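P800 reaction center core protein (Heliobacterium modesticaldum, PDB 5V8K) forms the core of the homodimeric heliobacterial photosynthetic reaction center, holding the bacteriochlorophylls that gather light and separate charge, and binding an iron-sulfur cluster. Local coordinates at residues A33-F38 / T59-R64; Y238-Y243 / M250-N255; G266-G271 / Q450-A455. One frame throughout, in Å; residues are numbered along the deposited sequence.

Contact 1: A33-F38 / T59-R64; sequences AAMVSF and TMFYAR. With GBF (Bacteriochlorophyll g), chain J.
The ring of Phe61 meets Met35 and Val36 at a slant, neither over a face nor at an edge. CE of Met35 lies 4.2 Å from Phe61 CZ, and CG2 of Val36 lies 4.1 Å from Phe61 CE2. The keto oxygen OBD of bacteriochlorophyll g (chain J) is another slanting neighbour, 3.7 Å from Phe61 CE2. In the plane of the ring, at its edge, sits the pigment's ester carbonyl oxygen O1D, 4.0 Å from Phe61 CD2. The guanidinium of Arg64 carries the alkoxy oxygen O2D of the same ester over one face, 4.2 Å above its centre. A thioether suits the long reach: Met35 is nearly fully extended, and its terminal methyl arrives at the far rim of the phenyl ring. Val36, short and branched, serves two partners, since CG2 also rests on one face of the pigment, 3.4 Å from C2D, while CG1 faces O1D. Arg64 bends at chi2 (-90°) and chi3 (-87°), which brings NH1 to the side of the pigment away from Val36, where it donates a 2.7 Å hydrogen bond to the carbonyl oxygen O1A at an N-H...O angle of 143°. Helices 18-39 and 58-67 thus line one bacteriochlorophyll g pocket, with few direct contacts. Apolar groups pack the macrocycle, while one cation holds an ester; its buried charge may polarise that carbonyl and perhaps shade the pigment's electronic environment.

Contact 2: Y238-Y243 / M250-N255; sequences YAVSQY and MIAQSN
Ala239 and Ala252 meet methyl to methyl at the heart of a helix-loop-helix unit, in which helix 234-240 is followed after a short loop by helix 246-254. Their CB atoms are 3.6 Å apart, a close approach that a side chain of one carbon permits: both CB atoms point at the partner helix, and the alpha carbons come within 6.1 Å. This side is buried, and Leu248 from the second helix adds to the cover over Ala239. Toward solvent the packing thins. Val240, partly exposed, sends CG1 to Ala252 CB at 3.9 Å; its chi1 of -63° sets that methyl opposite the carbonyl carbon, beside the backbone N, and so turns it toward the neighbouring helix. The same CG1 lies 4.4 Å from CG of Gln253, where the aliphatic part of an exposed side chain makes a loose fringe. The amide of Gln253 belongs to the water-facing side, with OE1 hydrogen-bonded to Lys249 NZ, so a residue with a greasy stem and a polar head suits this solvent-facing border. No hydrogen bond links the two segments, and the grip between them is purely apolar. Farther along, Asn255 ties the end of the unit to the chain terminus through Val600 O. Just past Ala239 and Val240, Ser241 N and OG both bond Tyr238 O, at 2.9 Å and 2.8 Å, the hydroxyl lying 15° from the carbonyl plane.

Contact 3: G266-G271 / Q450-A455; sequences GHLVMG and QVIAPA. With GBF (Bacteriochlorophyll g), chain D.
Leu268 is the bump of this contact, and Ile452 with Ala455 form the hollow that receives it. The two helices run almost antiparallel, at 169°, with their axes 10.5 Å apart. Leu268 CG extends opposite the backbone N (chi1 170°), which carries CD2 across the gap to 3.9 Å from Ala455 CB and 4.3 Å from Ile452 CG2. Those two residues stand three apart, nearly one turn, and the small methyl of Ala455 lets the leucine tip sink beside the bulkier isoleucine. Ile452 is shared: its CG2 fits the groove between Leu268 CD2 and Val269 CG2, 4.4 Å from the latter. Phe587 packs against both Val269 and Ile452 from helix 575-599. Beyond the contact, Pro454 lacks the N-H that would bond to the turn before, and helix 449-459 is kinked there. Each helix also serves a pigment away from the interface. His267 binds the magnesium of one bacteriochlorophyll g through NE2, while ND1 is held by Ala263 O. Gln450 bends at chi2 (-46°) and lays its amide over the face of the macrocycle of another (chain D), CD being 3.4 Å from pigment atom C4B. Its OE1 accepts a 2.5 Å hydrogen bond from a water that binds the magnesium at 2.6 Å. Aliphatic side chains thus join the helices without polar bonds, whereas the polar residues are spent on magnesium, directly by imidazole or through water by amide.

In the fold
The three contacts follow one another along the chain without overlap. Contacts 1 and 2 are neighbours, their centres about 19 Å apart, and they touch: Tyr238 of helix 234-240 packs on Tyr62 and Ala63 of helix 58-67. Contact 3 lies near the centre of the chain, its centre about 23 Å from that of contact 1 and about 25 Å from that of contact 2, and touches neither. Helix 258-291, which carries 266-271, follows directly after helix 246-254 of contact 2, and residues near its start pack on Thr59 and Tyr238. Contacts 1 and 3 each hold bacteriochlorophyll g, while the short helices of contact 2 form a peripheral unit leading into a long, predicted membrane-spanning helix.

Contact 1: A33-F38 / T59-R64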
loop_
_atom_site.group_PDB
_atom_site.type_symbol
_atom_site.label_atom_id
_atom_site.label_comp_id
_atom_site.label_asym_id
_atom_site.label_seq_id
_atom_site.Cartn_x
_atom_site.Cartn_y
_atom_site.Cartn_z
ATOM N N ALA A 33 -1.188 -15.203 33.874
ATOM C CA ALA A 33 -1.464 -14.517 35.128
ATOM C C ALA A 33 -0.824 -13.128 35.150
ATOM O O ALA A 33 -1.406 -12.179 35.686
ATOM C CB ALA A 33 -0.986 -15.362 36.314
ATOM N N ALA A 34 0.365 -12.980 34.566
ATOM C CA ALA A 34 1.063 -11.699 34.654
ATOM C C ALA A 34 0.359 -10.610 33.840
ATOM O O ALA A 34 0.313 -9.439 34.256
ATOM C CB ALA A 34 2.502 -11.856 34.168
ATOM N N MET A 35 -0.170 -10.968 32.668
ATOM C CA MET A 35 -0.884 -9.987 31.861
ATOM C C MET A 35 -2.101 -9.461 32.601
ATOM O O MET A 35 -2.386 -8.265 32.546
ATOM C CB MET A 35 -1.303 -10.598 30.530
ATOM C CG MET A 35 -2.100 -9.643 29.615
ATOM S SD MET A 35 -2.176 -10.366 27.981
ATOM C CE MET A 35 -3.695 -9.625 27.280
ATOM N N VAL A 36 -2.838 -10.351 33.268
ATOM C CA VAL A 36 -3.983 -9.942 34.076
ATOM C C VAL A 36 -3.555 -8.951 35.154
ATOM O O VAL A 36 -4.215 -7.932 35.369
ATOM C CB VAL A 36 -4.674 -11.175 34.691
ATOM C CG1 VAL A 36 -5.747 -10.775 35.652
ATOM C CG2 VAL A 36 -5.327 -11.977 33.607
ATOM N N SER A 37 -2.452 -9.240 35.861
ATOM C CA SER A 37 -2.021 -8.352 36.937
ATOM C C SER A 37 -1.552 -7.014 36.386
ATOM O O SER A 37 -1.867 -5.967 36.958
ATOM C CB SER A 37 -0.911 -8.991 37.781
ATOM O OG SER A 37 0.365 -8.882 37.164
ATOM N N PHE A 38 -0.851 -7.026 35.241
ATOM C CA PHE A 38 -0.349 -5.783 34.667
ATOM C C PHE A 38 -1.501 -4.876 34.230
ATOM O O PHE A 38 -1.530 -3.677 34.549
ATOM C CB PHE A 38 0.570 -6.093 33.485
ATOM C CG PHE A 38 0.978 -4.885 32.699
ATOM C CD1 PHE A 38 1.932 -4.032 33.190
ATOM C CD2 PHE A 38 0.400 -4.602 31.488
ATOM C CE1 PHE A 38 2.319 -2.934 32.492
ATOM C CE2 PHE A 38 0.785 -3.474 30.769
ATOM C CZ PHE A 38 1.740 -2.639 31.284
ATOM N N THR A 59 -9.900 -1.843 29.354
ATOM C CA THR A 59 -11.353 -1.709 29.409
ATOM C C THR A 59 -12.053 -3.058 29.438
ATOM O O THR A 59 -13.074 -3.223 30.122
ATOM C CB THR A 59 -11.866 -0.911 28.205
ATOM O OG1 THR A 59 -11.269 -1.431 26.999
ATOM C CG2 THR A 59 -11.552 0.539 28.389
ATOM N N MET A 60 -11.554 -4.025 28.668
ATOM C CA MET A 60 -12.246 -5.311 28.603
ATOM C C MET A 60 -12.109 -6.058 29.920
ATOM O O MET A 60 -13.042 -6.731 30.365
ATOM C CB MET A 60 -11.723 -6.174 27.434
ATOM C CG MET A 60 -12.287 -5.766 26.097
ATOM S SD MET A 60 -11.756 -6.869 24.801
ATOM C CE MET A 60 -10.096 -6.229 24.476
ATOM N N PHE A 61 -10.951 -5.942 30.551
ATOM C CA PHE A 61 -10.700 -6.651 31.803
ATOM C C PHE A 61 -11.457 -6.006 32.963
ATOM O O PHE A 61 -11.899 -6.701 33.892
ATOM C CB PHE A 61 -9.198 -6.689 32.080
ATOM C CG PHE A 61 -8.481 -7.683 31.259
ATOM C CD1 PHE A 61 -7.993 -7.332 30.024
ATOM C CD2 PHE A 61 -8.332 -8.978 31.686
ATOM C CE1 PHE A 61 -7.342 -8.242 29.241
ATOM C CE2 PHE A 61 -7.680 -9.930 30.883
ATOM C CZ PHE A 61 -7.198 -9.565 29.676
ATOM N N TYR A 62 -11.634 -4.686 32.915
ATOM C CA TYR A 62 -12.464 -4.038 33.924
ATOM C C TYR A 62 -13.933 -4.347 33.691
ATOM O O TYR A 62 -14.695 -4.470 34.662
ATOM C CB TYR A 62 -12.220 -2.520 33.941
ATOM C CG TYR A 62 -11.140 -2.143 34.948
ATOM C CD1 TYR A 62 -9.795 -2.157 34.604
ATOM C CD2 TYR A 62 -11.480 -1.813 36.278
ATOM C CE1 TYR A 62 -8.817 -1.854 35.536
ATOM C CE2 TYR A 62 -10.517 -1.509 37.219
ATOM C CZ TYR A 62 -9.201 -1.515 36.848
ATOM O OH TYR A 62 -8.263 -1.215 37.776
ATOM N N ALA A 63 -14.348 -4.494 32.423
ATOM C CA ALA A 63 -15.700 -4.971 32.157
ATOM C C ALA A 63 -15.921 -6.344 32.778
ATOM O O ALA A 63 -17.022 -6.629 33.257
ATOM C CB ALA A 63 -15.991 -5.026 30.644
ATOM N N ARG A 64 -14.886 -7.188 32.822
ATOM C CA ARG A 64 -15.016 -8.462 33.519
ATOM C C ARG A 64 -15.209 -8.264 35.018
ATOM O O ARG A 64 -16.047 -8.939 35.636
ATOM C CB ARG A 64 -13.810 -9.351 33.236
ATOM C CG ARG A 64 -13.820 -9.921 31.778
ATOM C CD ARG A 64 -14.557 -11.275 31.735
ATOM N NE ARG A 64 -13.613 -12.327 32.032
ATOM C CZ ARG A 64 -13.770 -13.333 32.885
ATOM N NH1 ARG A 64 -12.790 -14.213 32.985
ATOM N NH2 ARG A 64 -14.848 -13.469 33.648
HETATM MG MG GBF J . -7.800 -15.849 37.644
HETATM C CHA GBF J . -9.817 -13.684 35.761
HETATM C CHB GBF J . -10.003 -15.667 40.132
HETATM C CHC GBF J . -5.932 -18.321 39.115
HETATM C CHD GBF J . -5.880 -16.340 34.643
HETATM N NA GBF J . -9.422 -14.771 37.962
HETATM C C1A GBF J . -10.156 -13.949 37.202
HETATM C C2A GBF J . -11.518 -13.557 37.699
HETATM C C3A GBF J . -11.326 -13.870 39.175
HETATM C C4A GBF J . -10.176 -14.841 39.079
HETATM C CMA GBF J . -10.940 -12.652 40.039
HETATM C CAA GBF J . -12.768 -14.243 37.133
HETATM C CBA GBF J . -12.679 -15.755 37.153
HETATM C CGA GBF J . -11.809 -16.305 36.060
HETATM O O1A GBF J . -11.955 -15.980 34.890
HETATM O O2A GBF J . -11.161 -17.554 36.346
HETATM N NB GBF J . -8.012 -16.917 39.366
HETATM C C1B GBF J . -8.934 -16.670 40.314
HETATM C C2B GBF J . -8.780 -17.579 41.346
HETATM C C3B GBF J . -7.638 -18.311 41.065
HETATM C C4B GBF J . -7.135 -17.813 39.832
HETATM C CMB GBF J . -9.676 -17.733 42.549
HETATM C CAB GBF J . -7.190 -19.377 41.992
HETATM C CBB GBF J . -6.090 -20.079 41.982
HETATM N NC GBF J . -6.280 -17.064 37.001
HETATM C C1C GBF J . -5.602 -17.943 37.733
HETATM C C2C GBF J . -4.400 -18.698 37.298
HETATM C C3C GBF J . -4.521 -18.039 35.989
HETATM C C4C GBF J . -5.578 -17.137 35.850
HETATM C CMC GBF J . -3.182 -18.261 38.111
HETATM C CAC GBF J . -3.575 -18.286 34.863
HETATM C CBC GBF J . -2.420 -19.267 34.947
HETATM N ND GBF J . -7.753 -15.262 35.715
HETATM C C1D GBF J . -7.037 -15.428 34.609
HETATM C C2D GBF J . -7.402 -14.656 33.238
HETATM C C3D GBF J . -8.482 -14.058 33.890
HETATM C C4D GBF J . -8.701 -14.368 35.259
HETATM C CMD GBF J . -6.858 -14.612 31.848
HETATM C CAD GBF J . -9.534 -13.082 33.513
HETATM O OBD GBF J . -9.856 -12.504 32.433
HETATM C CBD GBF J . -10.348 -12.746 34.739
HETATM C CGD GBF J . -10.286 -11.294 35.077
HETATM O O1D GBF J . -9.280 -10.613 35.177
HETATM O O2D GBF J . -11.505 -10.609 35.301
HETATM C CED GBF J . -11.276 -9.214 35.473
HETATM C C1 GBF J . -10.094 -17.984 35.524
HETATM C C2 GBF J . -9.146 -18.868 36.311
HETATM C C3 GBF J . -9.488 -20.104 36.671
HETATM C C4 GBF J . -10.835 -20.600 36.281
HETATM C C5 GBF J . -8.533 -20.963 37.477
HETATM C C6 GBF J . -9.183 -21.447 38.773
HETATM C C7 GBF J . -8.180 -22.218 39.616
HETATM C C8 GBF J . -8.491 -23.363 40.255
HETATM C C9 GBF J . -7.452 -24.096 41.077
HETATM C C10 GBF J . -9.858 -23.971 40.164
#

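Contact 2: Y238-Y243 / M250-N255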
loop_
_atom_site.group_PDB
_atom_site.type_symbol
_atom_site.label_atom_id
_atom_site.label_comp_id
_atom_site.label_asym_id
_atom_site.label_seq_id
_atom_site.Cartn_x
_atom_site.Cartn_y
_atom_site.Cartn_z
ATOM N N TYR A 238 -21.209 -2.245 31.173
ATOM C CA TYR A 238 -20.077 -1.628 31.844
ATOM C C TYR A 238 -19.777 -0.244 31.272
ATOM O O TYR A 238 -19.574 0.724 32.017
ATOM C CB TYR A 238 -18.843 -2.538 31.774
ATOM C CG TYR A 238 -17.596 -1.807 32.130
ATOM C CD1 TYR A 238 -17.330 -1.465 33.440
ATOM C CD2 TYR A 238 -16.725 -1.391 31.151
ATOM C CE1 TYR A 238 -16.189 -0.735 33.777
ATOM C CE2 TYR A 238 -15.593 -0.673 31.463
ATOM C CZ TYR A 238 -15.317 -0.360 32.776
ATOM O OH TYR A 238 -14.197 0.372 33.102
ATOM N N ALA A 239 -19.774 -0.121 29.943
ATOM C CA ALA A 239 -19.344 1.124 29.296
ATOM C C ALA A 239 -20.258 2.294 29.598
ATOM O O ALA A 239 -19.843 3.433 29.388
ATOM C CB ALA A 239 -19.246 0.970 27.766
ATOM N N VAL A 240 -21.476 2.057 30.089
ATOM C CA VAL A 240 -22.352 3.137 30.524
ATOM C C VAL A 240 -22.706 3.038 32.015
ATOM O O VAL A 240 -23.593 3.739 32.482
ATOM C CB VAL A 240 -23.628 3.209 29.659
ATOM C CG1 VAL A 240 -23.277 3.539 28.203
ATOM C CG2 VAL A 240 -24.405 1.897 29.725
ATOM N N SER A 241 -22.011 2.200 32.777
ATOM C CA SER A 241 -22.299 2.052 34.196
ATOM C C SER A 241 -21.682 3.208 34.979
ATOM O O SER A 241 -20.993 4.065 34.428
ATOM C CB SER A 241 -21.759 0.732 34.715
ATOM O OG SER A 241 -20.344 0.795 34.730
ATOM N N GLN A 242 -21.905 3.188 36.296
ATOM C CA GLN A 242 -21.345 4.165 37.235
ATOM C C GLN A 242 -19.829 4.110 37.295
ATOM O O GLN A 242 -19.207 5.081 37.733
ATOM C CB GLN A 242 -21.894 3.927 38.664
ATOM C CG GLN A 242 -21.598 2.476 39.199
ATOM C CD GLN A 242 -22.217 2.142 40.562
ATOM O OE1 GLN A 242 -23.029 1.216 40.667
ATOM N NE2 GLN A 242 -21.805 2.848 41.605
ATOM N N TYR A 243 -19.239 2.967 36.966
ATOM C CA TYR A 243 -17.795 2.809 36.950
ATOM C C TYR A 243 -17.133 3.386 35.706
ATOM O O TYR A 243 -15.914 3.546 35.694
ATOM C CB TYR A 243 -17.442 1.324 37.063
ATOM C CG TYR A 243 -18.107 0.634 38.231
ATOM C CD1 TYR A 243 -17.675 0.857 39.532
ATOM C CD2 TYR A 243 -19.160 -0.239 38.033
ATOM C CE1 TYR A 243 -18.298 0.250 40.605
ATOM C CE2 TYR A 243 -19.771 -0.856 39.094
ATOM C CZ TYR A 243 -19.331 -0.607 40.370
ATOM O OH TYR A 243 -19.931 -1.216 41.428
ATOM N N MET A 250 -19.256 8.640 26.960
ATOM C CA MET A 250 -19.682 9.449 25.829
ATOM C C MET A 250 -19.571 8.651 24.517
ATOM O O MET A 250 -20.470 8.708 23.672
ATOM C CB MET A 250 -18.855 10.740 25.781
ATOM C CG MET A 250 -19.328 11.792 26.770
ATOM S SD MET A 250 -18.408 13.372 26.748
ATOM C CE MET A 250 -16.982 13.040 27.814
ATOM N N ILE A 251 -18.517 7.837 24.372
ATOM C CA ILE A 251 -18.321 7.063 23.147
ATOM C C ILE A 251 -19.368 5.959 23.050
ATOM O O ILE A 251 -20.015 5.776 22.009
ATOM C CB ILE A 251 -16.892 6.503 23.099
ATOM C CG1 ILE A 251 -15.885 7.642 22.923
ATOM C CG2 ILE A 251 -16.724 5.510 21.972
ATOM C CD1 ILE A 251 -14.460 7.257 23.176
ATOM N N ALA A 252 -19.592 5.252 24.157
ATOM C CA ALA A 252 -20.555 4.157 24.175
ATOM C C ALA A 252 -21.980 4.634 23.904
ATOM O O ALA A 252 -22.811 3.867 23.410
ATOM C CB ALA A 252 -20.489 3.429 25.518
ATOM N N GLN A 253 -22.296 5.883 24.200
ATOM C CA GLN A 253 -23.669 6.314 23.980
ATOM C C GLN A 253 -23.992 6.446 22.497
ATOM O O GLN A 253 -25.134 6.211 22.091
ATOM C CB GLN A 253 -23.922 7.614 24.729
ATOM C CG GLN A 253 -24.316 7.328 26.171
ATOM C CD GLN A 253 -24.189 8.502 27.108
ATOM O OE1 GLN A 253 -24.466 8.361 28.304
ATOM N NE2 GLN A 253 -23.772 9.662 26.595
ATOM N N SER A 254 -23.015 6.801 21.676
ATOM C CA SER A 254 -23.201 6.777 20.241
ATOM C C SER A 254 -22.742 5.463 19.615
ATOM O O SER A 254 -22.979 5.246 18.425
ATOM C CB SER A 254 -22.452 7.956 19.620
ATOM O OG SER A 254 -21.076 7.895 19.920
ATOM N N ASN A 255 -22.112 4.584 20.389
ATOM C CA ASN A 255 -21.569 3.319 19.887
ATOM C C ASN A 255 -21.691 2.270 20.979
ATOM O O ASN A 255 -20.692 1.885 21.605
ATOM C CB ASN A 255 -20.126 3.485 19.435
ATOM C CG ASN A 255 -19.592 2.273 18.747
ATOM O OD1 ASN A 255 -20.251 1.241 18.626
ATOM N ND2 ASN A 255 -18.361 2.372 18.329
#

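Contact 3: G266-G271 / Q450-A455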
loop_
_atom_site.group_PDB
_atom_site.type_symbol
_atom_site.label_atom_id
_atom_site.label_comp_id
_atom_site.label_asym_id
_atom_site.label_seq_id
_atom_site.Cartn_x
_atom_site.Cartn_y
_atom_site.Cartn_z
ATOM N N GLY A 266 -10.634 -8.937 18.254
ATOM C CA GLY A 266 -9.565 -9.754 18.799
ATOM C C GLY A 266 -9.743 -11.234 18.537
ATOM O O GLY A 266 -8.788 -11.921 18.172
ATOM N N HIS A 267 -10.962 -11.745 18.696
ATOM C CA HIS A 267 -11.182 -13.183 18.532
ATOM C C HIS A 267 -11.261 -13.597 17.061
ATOM O O HIS A 267 -10.884 -14.720 16.724
ATOM C CB HIS A 267 -12.435 -13.615 19.277
ATOM C CG HIS A 267 -12.246 -13.630 20.761
ATOM N ND1 HIS A 267 -12.273 -12.485 21.523
ATOM C CD2 HIS A 267 -11.940 -14.640 21.611
ATOM C CE1 HIS A 267 -12.028 -12.792 22.788
ATOM N NE2 HIS A 267 -11.802 -14.088 22.860
ATOM N N LEU A 268 -11.732 -12.708 16.190
ATOM C CA LEU A 268 -11.686 -12.957 14.757
ATOM C C LEU A 268 -10.252 -13.087 14.264
ATOM O O LEU A 268 -9.911 -14.019 13.524
ATOM C CB LEU A 268 -12.400 -11.812 14.035
ATOM C CG LEU A 268 -12.252 -11.761 12.549
ATOM C CD1 LEU A 268 -12.753 -13.071 11.976
ATOM C CD2 LEU A 268 -12.996 -10.546 12.014
ATOM N N VAL A 269 -9.452 -12.135 14.671
ATOM C CA VAL A 269 -8.079 -12.090 14.217
ATOM C C VAL A 269 -7.271 -13.312 14.768
ATOM O O VAL A 269 -6.583 -14.016 14.062
ATOM C CB VAL A 269 -7.307 -10.785 14.559
ATOM C CG1 VAL A 269 -5.845 -10.897 14.205
ATOM C CG2 VAL A 269 -7.958 -9.550 13.958
ATOM N N MET A 270 -7.427 -13.587 16.051
ATOM C CA MET A 270 -6.678 -14.681 16.678
ATOM C C MET A 270 -7.153 -16.023 16.102
ATOM O O MET A 270 -6.417 -16.962 15.990
ATOM C CB MET A 270 -6.767 -14.737 18.236
ATOM C CG MET A 270 -6.114 -13.594 18.966
ATOM S SD MET A 270 -4.344 -13.743 18.888
ATOM C CE MET A 270 -3.849 -13.088 20.446
ATOM N N GLY A 271 -8.436 -16.125 15.858
ATOM C CA GLY A 271 -8.969 -17.348 15.274
ATOM C C GLY A 271 -8.399 -17.613 13.888
ATOM O O GLY A 271 -7.991 -18.731 13.578
ATOM N N GLN A 450 -8.843 -10.728 3.243
ATOM C CA GLN A 450 -10.121 -10.746 2.544
ATOM C C GLN A 450 -11.254 -11.366 3.353
ATOM O O GLN A 450 -12.416 -11.295 2.926
ATOM C CB GLN A 450 -9.954 -11.504 1.214
ATOM C CG GLN A 450 -9.103 -10.775 0.240
ATOM C CD GLN A 450 -9.503 -9.346 0.185
ATOM O OE1 GLN A 450 -8.845 -8.488 0.754
ATOM N NE2 GLN A 450 -10.650 -9.087 -0.430
ATOM N N VAL A 451 -10.944 -11.982 4.485
ATOM C CA VAL A 451 -11.949 -12.396 5.458
ATOM C C VAL A 451 -12.126 -11.329 6.544
ATOM O O VAL A 451 -13.240 -10.885 6.830
ATOM C CB VAL A 451 -11.559 -13.760 6.076
ATOM C CG1 VAL A 451 -12.558 -14.188 7.107
ATOM C CG2 VAL A 451 -11.393 -14.837 4.982
ATOM N N ILE A 452 -11.010 -10.872 7.116
ATOM C CA ILE A 452 -11.057 -9.993 8.270
ATOM C C ILE A 452 -11.674 -8.640 7.912
ATOM O O ILE A 452 -12.509 -8.118 8.648
ATOM C CB ILE A 452 -9.647 -9.848 8.872
ATOM C CG1 ILE A 452 -9.227 -11.205 9.452
ATOM C CG2 ILE A 452 -9.616 -8.789 10.009
ATOM C CD1 ILE A 452 -7.722 -11.345 9.708
ATOM N N ALA A 453 -11.276 -8.051 6.785
ATOM C CA ALA A 453 -11.715 -6.684 6.517
ATOM C C ALA A 453 -13.208 -6.613 6.233
ATOM O O ALA A 453 -13.917 -5.863 6.934
ATOM C CB ALA A 453 -10.895 -6.084 5.378
ATOM N N PRO A 454 -13.765 -7.366 5.294
ATOM C CA PRO A 454 -15.216 -7.313 5.109
ATOM C C PRO A 454 -16.006 -7.696 6.355
ATOM O O PRO A 454 -17.105 -7.182 6.574
ATOM C CB PRO A 454 -15.462 -8.331 3.970
ATOM C CG PRO A 454 -14.172 -8.676 3.475
ATOM C CD PRO A 454 -13.137 -8.371 4.403
ATOM N N ALA A 455 -15.525 -8.678 7.112
ATOM C CA ALA A 455 -16.197 -9.051 8.346
ATOM C C ALA A 455 -16.239 -7.866 9.309
ATOM O O ALA A 455 -17.293 -7.548 9.859
ATOM C CB ALA A 455 -15.500 -10.236 8.985
HETATM MG MG GBF D . -7.797 -5.625 -1.912
HETATM C CHA GBF D . -7.944 -2.147 -2.357
HETATM C CHB GBF D . -10.576 -5.877 -3.686
HETATM C CHC GBF D . -6.984 -8.971 -2.222
HETATM C CHD GBF D . -4.606 -5.167 -0.424
HETATM N NA GBF D . -9.073 -4.316 -2.735
HETATM C C1A GBF D . -9.149 -2.952 -2.705
HETATM C C2A GBF D . -10.376 -2.240 -3.248
HETATM C C3A GBF D . -11.178 -3.466 -3.694
HETATM C C4A GBF D . -10.227 -4.629 -3.316
HETATM C CMA GBF D . -12.482 -3.504 -2.925
HETATM C CAA GBF D . -10.268 -1.227 -4.399
HETATM C CBA GBF D . -11.593 -0.481 -4.556
HETATM C CGA GBF D . -12.313 -0.990 -5.803
HETATM O O1A GBF D . -11.855 -1.842 -6.568
HETATM O O2A GBF D . -13.539 -0.327 -6.139
HETATM N NB GBF D . -8.636 -7.182 -2.896
HETATM C C1B GBF D . -9.849 -7.158 -3.477
HETATM C C2B GBF D . -10.194 -8.464 -3.881
HETATM C C3B GBF D . -9.157 -9.291 -3.460
HETATM C C4B GBF D . -8.225 -8.454 -2.822
HETATM C CMB GBF D . -11.463 -8.838 -4.571
HETATM C CAB GBF D . -9.031 -10.755 -3.544
HETATM C CBB GBF D . -9.954 -11.603 -3.823
HETATM N NC GBF D . -6.113 -6.774 -1.551
HETATM C C1C GBF D . -6.015 -8.098 -1.562
HETATM C C2C GBF D . -4.916 -8.927 -0.946
HETATM C C3C GBF D . -4.324 -7.672 -0.439
HETATM C C4C GBF D . -5.013 -6.515 -0.777
HETATM C CMC GBF D . -5.407 -9.935 0.064
HETATM C CAC GBF D . -3.097 -7.616 0.378
HETATM C CBC GBF D . -2.214 -8.815 0.787
HETATM N ND GBF D . -6.576 -4.153 -1.399
HETATM C C1D GBF D . -5.364 -4.010 -0.911
HETATM C C2D GBF D . -4.622 -2.615 -0.906
HETATM C C3D GBF D . -5.767 -2.036 -1.462
HETATM C C4D GBF D . -6.882 -2.861 -1.748
HETATM C CMD GBF D . -3.268 -2.218 -0.427
HETATM C CAD GBF D . -6.238 -0.673 -1.731
HETATM O OBD GBF D . -5.588 0.426 -1.909
HETATM C CBD GBF D . -7.620 -0.707 -2.327
HETATM C CGD GBF D . -8.536 0.168 -1.499
HETATM O O1D GBF D . -9.339 -0.227 -0.655
HETATM O O2D GBF D . -8.409 1.598 -1.661
HETATM C CED GBF D . -9.103 2.458 -0.772
HETATM C C1 GBF D . -14.246 -0.681 -7.318
HETATM C C2 GBF D . -13.620 -0.032 -8.507
HETATM C C3 GBF D . -14.178 1.046 -9.075
HETATM C C4 GBF D . -15.410 1.656 -8.467
HETATM C C5 GBF D . -13.536 1.671 -10.281
HETATM C C6 GBF D . -14.367 1.504 -11.563
HETATM C C7 GBF D . -14.344 0.051 -12.011
HETATM C C8 GBF D . -14.078 -0.354 -13.262
HETATM C C9 GBF D . -13.713 0.593 -14.342
HETATM C C10 GBF D . -14.053 -1.823 -13.579
HETATM C C11 GBF D . -12.775 -2.348 -12.949
HETATM C C12 GBF D . -11.632 -1.817 -13.759
HETATM C C13 GBF D . -10.513 -1.340 -13.216
HETATM C C14 GBF D . -9.465 -0.871 -14.150
HETATM C C15 GBF D . -10.289 -1.235 -11.758
HETATM O O HOH W 1 -8.995 -5.986 0.346
#